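Local coordinates for GTPase activator-like protein (Chaetomium thermophilum, PDB 6SSH) that probably stimulates GTP hydrolysis by a small GTPase, this chain being the Rap/ran-GAP (TSC2 GAP) domain of a longer protein, at residues H3-I8 against D102-V107; Q62-W67 against F76-Q81. One frame throughout, in Å; residues are numbered along the deposited sequence. Where two conformers were deposited one is given.

Contact 1 of 2, residues H3-I8 against D102-V107; sequences HKVGVI and DFVNIV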
loop_
_atom_site.group_PDB
_atom_site.type_symbol
_atom_site.label_atom_id
_atom_site.label_comp_id
_atom_site.label_asym_id
_atom_site.label_seq_id
_atom_site.Cartn_x
_atom_site.Cartn_y
_atom_site.Cartn_z
ATOM N N HIS A 3 6.688 -8.642 -8.033
ATOM C CA HIS A 3 5.434 -8.448 -7.358
ATOM C C HIS A 3 5.013 -7.000 -7.465
ATOM O O HIS A 3 5.825 -6.120 -7.663
ATOM C CB HIS A 3 5.568 -8.818 -5.849
ATOM C CG HIS A 3 6.032 -10.202 -5.594
ATOM N ND1 HIS A 3 5.168 -11.267 -5.573
ATOM C CD2 HIS A 3 7.277 -10.704 -5.459
ATOM C CE1 HIS A 3 5.859 -12.374 -5.367
ATOM N NE2 HIS A 3 7.134 -12.058 -5.276
ATOM N N LYS A 4 3.722 -6.801 -7.308
ATOM C CA LYS A 4 3.101 -5.490 -7.305
ATOM C C LYS A 4 2.165 -5.376 -6.112
ATOM O O LYS A 4 1.295 -6.261 -5.884
ATOM C CB LYS A 4 2.415 -5.181 -8.665
ATOM C CG LYS A 4 1.326 -6.158 -9.110
ATOM C CD LYS A 4 0.920 -5.893 -10.581
ATOM C CE LYS A 4 -0.061 -6.909 -11.115
ATOM N NZ LYS A 4 -1.404 -6.727 -10.534
ATOM N N VAL A 5 2.325 -4.308 -5.348
ATOM C CA VAL A 5 1.625 -4.148 -4.117
ATOM C C VAL A 5 1.096 -2.722 -3.993
ATOM O O VAL A 5 1.863 -1.770 -4.125
ATOM C CB VAL A 5 2.548 -4.495 -2.935
ATOM C CG1 VAL A 5 1.869 -4.236 -1.610
ATOM C CG2 VAL A 5 3.045 -5.956 -2.968
ATOM N N GLY A 6 -0.180 -2.550 -3.715
ATOM C CA GLY A 6 -0.721 -1.227 -3.553
ATOM C C GLY A 6 -0.377 -0.587 -2.237
ATOM O O GLY A 6 -0.080 -1.317 -1.229
ATOM N N VAL A 7 -0.373 0.724 -2.151
ATOM C CA VAL A 7 -0.207 1.444 -0.915
ATOM C C VAL A 7 -1.185 2.580 -0.950
ATOM O O VAL A 7 -1.124 3.449 -1.858
ATOM C CB VAL A 7 1.203 2.029 -0.696
ATOM C CG1 VAL A 7 1.278 2.686 0.663
ATOM C CG2 VAL A 7 2.273 0.947 -0.866
ATOM N N ILE A 8 -2.104 2.587 -0.009
ATOM C CA ILE A 8 -3.253 3.501 -0.010
ATOM C C ILE A 8 -3.362 4.283 1.278
ATOM O O ILE A 8 -3.523 3.657 2.350
ATOM C CB ILE A 8 -4.565 2.735 -0.192
ATOM C CG1 ILE A 8 -4.526 1.821 -1.435
ATOM C CG2 ILE A 8 -5.736 3.713 -0.279
ATOM C CD1 ILE A 8 -5.617 0.748 -1.459
ATOM N N ASP A 102 -4.413 -5.624 -7.773
ATOM C CA ASP A 102 -3.325 -6.094 -6.899
ATOM C C ASP A 102 -3.907 -7.000 -5.857
ATOM O O ASP A 102 -4.826 -6.649 -5.120
ATOM C CB ASP A 102 -2.678 -4.914 -6.249
ATOM C CG ASP A 102 -1.866 -4.037 -7.217
ATOM O OD1 ASP A 102 -1.497 -4.525 -8.291
ATOM O OD2 ASP A 102 -1.576 -2.881 -6.816
ATOM N N PHE A 103 -3.330 -8.188 -5.740
ATOM C CA PHE A 103 -3.806 -9.151 -4.747
ATOM C C PHE A 103 -3.625 -8.576 -3.340
ATOM O O PHE A 103 -4.433 -8.848 -2.446
ATOM C CB PHE A 103 -3.069 -10.490 -4.900
ATOM C CG PHE A 103 -3.369 -11.243 -6.188
ATOM C CD1 PHE A 103 -4.625 -11.227 -6.770
ATOM C CD2 PHE A 103 -2.352 -12.000 -6.792
ATOM C CE1 PHE A 103 -4.871 -11.971 -7.968
ATOM C CE2 PHE A 103 -2.590 -12.771 -7.931
ATOM C CZ PHE A 103 -3.841 -12.722 -8.538
ATOM N N VAL A 104 -2.525 -7.900 -3.104
ATOM C CA VAL A 104 -2.111 -7.384 -1.806
ATOM C C VAL A 104 -2.052 -5.867 -1.851
ATOM O O VAL A 104 -1.449 -5.308 -2.773
ATOM C CB VAL A 104 -0.714 -7.933 -1.439
ATOM C CG1 VAL A 104 -0.304 -7.444 -0.085
ATOM C CG2 VAL A 104 -0.734 -9.475 -1.513
ATOM N N ASN A 105 -2.643 -5.216 -0.835
ATOM C CA ASN A 105 -2.605 -3.775 -0.654
ATOM C C ASN A 105 -2.277 -3.422 0.768
ATOM O O ASN A 105 -2.852 -4.020 1.680
ATOM C CB ASN A 105 -3.964 -3.120 -1.074
ATOM C CG ASN A 105 -4.168 -3.114 -2.555
ATOM O OD1 ASN A 105 -3.555 -2.322 -3.252
ATOM N ND2 ASN A 105 -4.966 -3.973 -3.040
ATOM N N ILE A 106 -1.407 -2.487 0.932
ATOM C CA ILE A 106 -1.050 -1.867 2.206
ATOM C C ILE A 106 -1.935 -0.672 2.401
ATOM O O ILE A 106 -2.051 0.178 1.452
ATOM C CB ILE A 106 0.423 -1.474 2.220
ATOM C CG1 ILE A 106 1.289 -2.712 2.050
ATOM C CG2 ILE A 106 0.780 -0.673 3.478
ATOM C CD1 ILE A 106 2.717 -2.406 1.640
ATOM N N VAL A 107 -2.581 -0.511 3.549
ATOM C CA VAL A 107 -3.470 0.583 3.839
ATOM C C VAL A 107 -2.959 1.369 5.025
ATOM O O VAL A 107 -2.751 0.763 6.107
ATOM C CB VAL A 107 -4.880 0.051 4.163
ATOM C CG1 VAL A 107 -5.843 1.179 4.532
ATOM C CG2 VAL A 107 -5.451 -0.708 2.978
HETATM O O HOH W 1 -0.274 -8.134 -5.103
HETATM O O HOH W 2 -1.060 -8.406 -7.980
#

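Contact 2 of 2, residues Q62-W67 against F76-Q81; sequences QYTYCW and FHVTTQ. With EDO (1,2-ethanediol), chain B; EDO (1,2-ethanediol), chain E.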
loop_
_atom_site.group_PDB
_atom_site.type_symbol
_atom_site.label_atom_id
_atom_site.label_comp_id
_atom_site.label_asym_id
_atom_site.label_seq_id
_atom_site.Cartn_x
_atom_site.Cartn_y
_atom_site.Cartn_z
ATOM N N GLN A 62 5.110 10.833 -11.793
ATOM C CA GLN A 62 6.514 10.833 -12.168
ATOM C C GLN A 62 7.341 9.785 -11.441
ATOM O O GLN A 62 8.342 9.290 -11.988
ATOM C CB GLN A 62 7.134 12.221 -12.015
ATOM C CG GLN A 62 6.491 13.258 -12.916
ATOM C CD GLN A 62 7.020 14.614 -12.634
ATOM O OE1 GLN A 62 7.999 14.785 -11.895
ATOM N NE2 GLN A 62 6.371 15.622 -13.199
ATOM N N TYR A 63 6.947 9.416 -10.237
ATOM C CA TYR A 63 7.731 8.528 -9.359
ATOM C C TYR A 63 6.894 7.462 -8.692
ATOM O O TYR A 63 5.741 7.676 -8.403
ATOM C CB TYR A 63 8.433 9.333 -8.278
ATOM C CG TYR A 63 9.475 10.258 -8.794
ATOM C CD1 TYR A 63 9.164 11.600 -9.081
ATOM C CD2 TYR A 63 10.787 9.839 -9.032
ATOM C CE1 TYR A 63 10.103 12.474 -9.622
ATOM C CE2 TYR A 63 11.744 10.720 -9.541
ATOM C CZ TYR A 63 11.392 12.009 -9.843
ATOM O OH TYR A 63 12.324 12.886 -10.332
ATOM N N THR A 64 7.510 6.313 -8.426
ATOM C CA THR A 64 6.975 5.363 -7.459
ATOM C C THR A 64 8.113 4.938 -6.525
ATOM O O THR A 64 9.205 5.495 -6.595
ATOM C CB THR A 64 6.290 4.224 -8.160
ATOM O OG1 THR A 64 5.514 3.586 -7.131
ATOM C CG2 THR A 64 7.222 3.274 -8.813
ATOM N N TYR A 65 7.794 4.022 -5.638
ATOM C CA TYR A 65 8.751 3.415 -4.753
ATOM C C TYR A 65 8.898 1.942 -5.143
ATOM O O TYR A 65 7.907 1.264 -5.421
ATOM C CB TYR A 65 8.294 3.554 -3.275
ATOM C CG TYR A 65 8.370 4.976 -2.777
ATOM C CD1 TYR A 65 7.301 5.848 -2.969
ATOM C CD2 TYR A 65 9.522 5.478 -2.185
ATOM C CE1 TYR A 65 7.400 7.149 -2.576
ATOM C CE2 TYR A 65 9.625 6.764 -1.766
ATOM C CZ TYR A 65 8.536 7.603 -1.955
ATOM O OH TYR A 65 8.653 8.911 -1.519
ATOM N N CYS A 66 10.153 1.468 -5.119
ATOM C CA CYS A 66 10.456 0.108 -5.569
ATOM C C CYS A 66 11.474 -0.543 -4.643
ATOM O O CYS A 66 12.380 0.097 -4.143
ATOM C CB CYS A 66 11.040 0.122 -6.996
ATOM S SG CYS A 66 9.950 0.834 -8.224
ATOM N N TRP A 67 11.370 -1.860 -4.549
ATOM C CA TRP A 67 12.312 -2.660 -3.747
ATOM C C TRP A 67 12.872 -3.789 -4.545
ATOM O O TRP A 67 12.152 -4.402 -5.314
ATOM C CB TRP A 67 11.563 -3.249 -2.549
ATOM C CG TRP A 67 12.303 -4.299 -1.833
ATOM C CD1 TRP A 67 12.252 -5.665 -2.050
ATOM C CD2 TRP A 67 13.207 -4.075 -0.825
ATOM N NE1 TRP A 67 13.092 -6.293 -1.198
ATOM C CE2 TRP A 67 13.700 -5.348 -0.415
ATOM C CE3 TRP A 67 13.653 -2.945 -0.166
ATOM C CZ2 TRP A 67 14.635 -5.519 0.616
ATOM C CZ3 TRP A 67 14.573 -3.117 0.883
ATOM C CH2 TRP A 67 15.072 -4.382 1.251
ATOM N N PHE A 76 5.689 -0.810 -5.915
ATOM C CA PHE A 76 4.518 -0.350 -5.150
ATOM C C PHE A 76 3.665 0.558 -6.032
ATOM O O PHE A 76 4.178 1.331 -6.873
ATOM C CB PHE A 76 4.954 0.362 -3.871
ATOM C CG PHE A 76 5.636 -0.587 -2.896
ATOM C CD1 PHE A 76 7.016 -0.634 -2.841
ATOM C CD2 PHE A 76 4.885 -1.500 -2.147
ATOM C CE1 PHE A 76 7.659 -1.536 -1.973
ATOM C CE2 PHE A 76 5.522 -2.376 -1.284
ATOM C CZ PHE A 76 6.906 -2.388 -1.231
ATOM N N HIS A 77 2.359 0.418 -5.851
ATOM C CA HIS A 77 1.369 1.250 -6.546
ATOM C C HIS A 77 0.805 2.184 -5.517
ATOM O O HIS A 77 -0.105 1.814 -4.768
ATOM C CB HIS A 77 0.262 0.440 -7.172
ATOM C CG HIS A 77 0.694 -0.484 -8.250
ATOM N ND1 HIS A 77 -0.015 -1.627 -8.554
ATOM C CD2 HIS A 77 1.659 -0.363 -9.202
ATOM C CE1 HIS A 77 0.517 -2.191 -9.631
ATOM N NE2 HIS A 77 1.539 -1.435 -10.051
ATOM N N VAL A 78 1.373 3.365 -5.393
ATOM C CA VAL A 78 1.134 4.273 -4.269
ATOM C C VAL A 78 0.100 5.317 -4.741
ATOM O O VAL A 78 0.427 6.177 -5.547
ATOM C CB VAL A 78 2.392 4.959 -3.799
ATOM C CG1 VAL A 78 2.104 5.797 -2.574
ATOM C CG2 VAL A 78 3.498 3.884 -3.497
ATOM N N THR A 79 -1.115 5.242 -4.263
ATOM C CA THR A 79 -2.179 6.092 -4.824
ATOM C C THR A 79 -1.856 7.554 -4.612
ATOM O O THR A 79 -2.180 8.348 -5.483
ATOM C CB THR A 79 -3.558 5.667 -4.339
ATOM O OG1 THR A 79 -3.595 5.700 -2.907
ATOM C CG2 THR A 79 -3.898 4.277 -4.848
ATOM N N THR A 80 -1.195 7.963 -3.536
ATOM C CA THR A 80 -0.855 9.353 -3.314
ATOM C C THR A 80 0.250 9.833 -4.307
ATOM O O THR A 80 0.422 11.044 -4.460
ATOM C CB THR A 80 -0.419 9.672 -1.903
ATOM O OG1 THR A 80 0.695 8.812 -1.546
ATOM C CG2 THR A 80 -1.563 9.468 -0.881
ATOM N N GLN A 81 0.986 8.906 -4.939
ATOM C CA GLN A 81 1.979 9.277 -5.993
ATOM C C GLN A 81 1.315 9.554 -7.334
ATOM O O GLN A 81 1.977 10.020 -8.273
ATOM C CB GLN A 81 3.041 8.170 -6.148
ATOM C CG GLN A 81 3.995 8.042 -4.980
ATOM C CD GLN A 81 4.905 9.227 -4.748
ATOM O OE1 GLN A 81 5.019 9.736 -3.678
ATOM N NE2 GLN A 81 5.571 9.696 -5.809
HETATM C C1 EDO B . 3.817 12.966 -8.898
HETATM O O1 EDO B . 4.172 13.091 -10.301
HETATM C C2 EDO B . 4.752 12.007 -8.173
HETATM O O2 EDO B . 4.647 10.689 -8.673
HETATM C C1 EDO E . 7.659 12.277 -3.151
HETATM O O1 EDO E . 6.989 11.100 -2.618
HETATM C C2 EDO E . 8.189 12.231 -4.601
HETATM O O2 EDO E . 7.168 12.029 -5.592
HETATM O O HOH W 3 2.842 4.353 -7.537
#

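Contact 1 of 2, residues H3-I8 against D102-V107
Gly6 lies beside Asn105 and Val7 beside Ile106 in two parallel strands, and Ile106 N donates to Gly6 O at 2.8 Å. Gly6 N in turn donates to Val104 O. Ile8 N closes the ladder on Ile106 O. Gly6 has no side chain, and this leaves room for the amide of Asn105, whose OD1 lies over the glycine, 3.1 Å from Gly6 CA. CG of Asn105 is anti to its own carbonyl carbon (chi1 -72°), and its ND2 is bound by Ile99 O. Ile8 CD1 lies 4.1 Å from Asn105 OD1.

The other face of the pair is apolar. Val5 CG1 touches Ile106 CD1 at 3.8 Å and Val104 CG1 at 4.2 Å. Val7 CG2 meets the same Ile106 CD1. That methyl therefore packs against two valines of the partner strand.

At the start of the pair the backbones part, and water 1 bridges Lys4 O and Val104 N. Here Lys4 arches over Asp102. Two conformers of Lys4 were deposited. In the one given, the chain is extended up to CE and then bends (chi4 72°), turning Lys4 NZ to Asp102 OD1 in a 3.1 Å salt bridge. NZ comes in nearly along the C-O axis. In this conformer water 2 links NZ to Phe103 N as well. The second carboxylate oxygen, Asp102 OD2, is hydrogen-bonded to His77 ND1, so the two oxygens have separate partners.

These are central strands of the domain's mixed sheet. Strand 73-78 flanks strand 2-10, and strand 127-134 flanks strand 104-109. Helix 183-201 covers the face of Val5, Val7, Val104 and Ile106, touching Val104 through Ala194 and Ile106 through Val187.

Contact 2 of 2, residues Q62-W67 against F76-Q81
The contact belongs to the antiparallel beta hairpin of strands 63-68 and 73-78, at the end where the two strands separate. Phe76 N donates to Tyr65 O at 3.1 Å. The same Tyr65 O lies at the edge of the Phe76 ring, 3.3 Å from Phe76 CD1. Trp67 CB packs on Phe76 CE1 further along the ring.

Beyond this bond, a side chain makes the next link. Thr64 OG1, anti to its backbone N (chi1 -165°), donates to Phe76 O over 2.6 Å, from above the carbonyl plane. Water 3 donates to this hydroxyl and accepts from Val78 N, filling in between the diverging backbones. Within the mixed sheet, strand 39-42 lies on the far side of strand 63-68, and strand 2-10 pairs with the other arm of the hairpin.

After Val78 the chain enters a 3-10 turn, with Gln81 N bonded to Val78 O. The turn brings Gln81 back to the first strand. Its chain bends at chi2 (-65°), and Gln81 NE2 donates to Tyr63 O at 3.3 Å, well above that carbonyl's plane. Gln81 OE1 sits at the edge of the Tyr65 ring, 3.7 Å from Tyr65 CE1, with amide and ring planes nearly perpendicular (86°). Two 1,2-ethanediol molecules, probably from the crystallisation liquor, occupy this end. One takes Gln81 NE2 on its O2 and donates from O1 to Gln81 OE1. In the other, O1 accepts from Gln62 N and O2 accepts from Tyr63 N. The O2 of this second diol also donates to Gln81 O over 2.8 Å. Helix 28-37 packs on Tyr65 through Leu34 and Lys35.

In the fold
Both contacts lie in the one mixed sheet of the GAP domain, their centres about 11 Å apart. Strands 2-10 and 73-78 are neighbours, so contact 1 leads directly into contact 2 across the sheet. Along the chain, 3-8 comes first, both halves of contact 2 follow, and 102-107 comes last. The hairpin, with three helices and strand 39-42, thus lies in the sequence between two strands that pair in parallel. His77 joins the two contacts: its N bonds to Val5 O, and its ring also reaches contact 1. Phe76 also packs on Val5 and Val7. Contact 1 is buried near the middle of the domain, whereas contact 2 is partly buried and lies toward the edge strand 39-42.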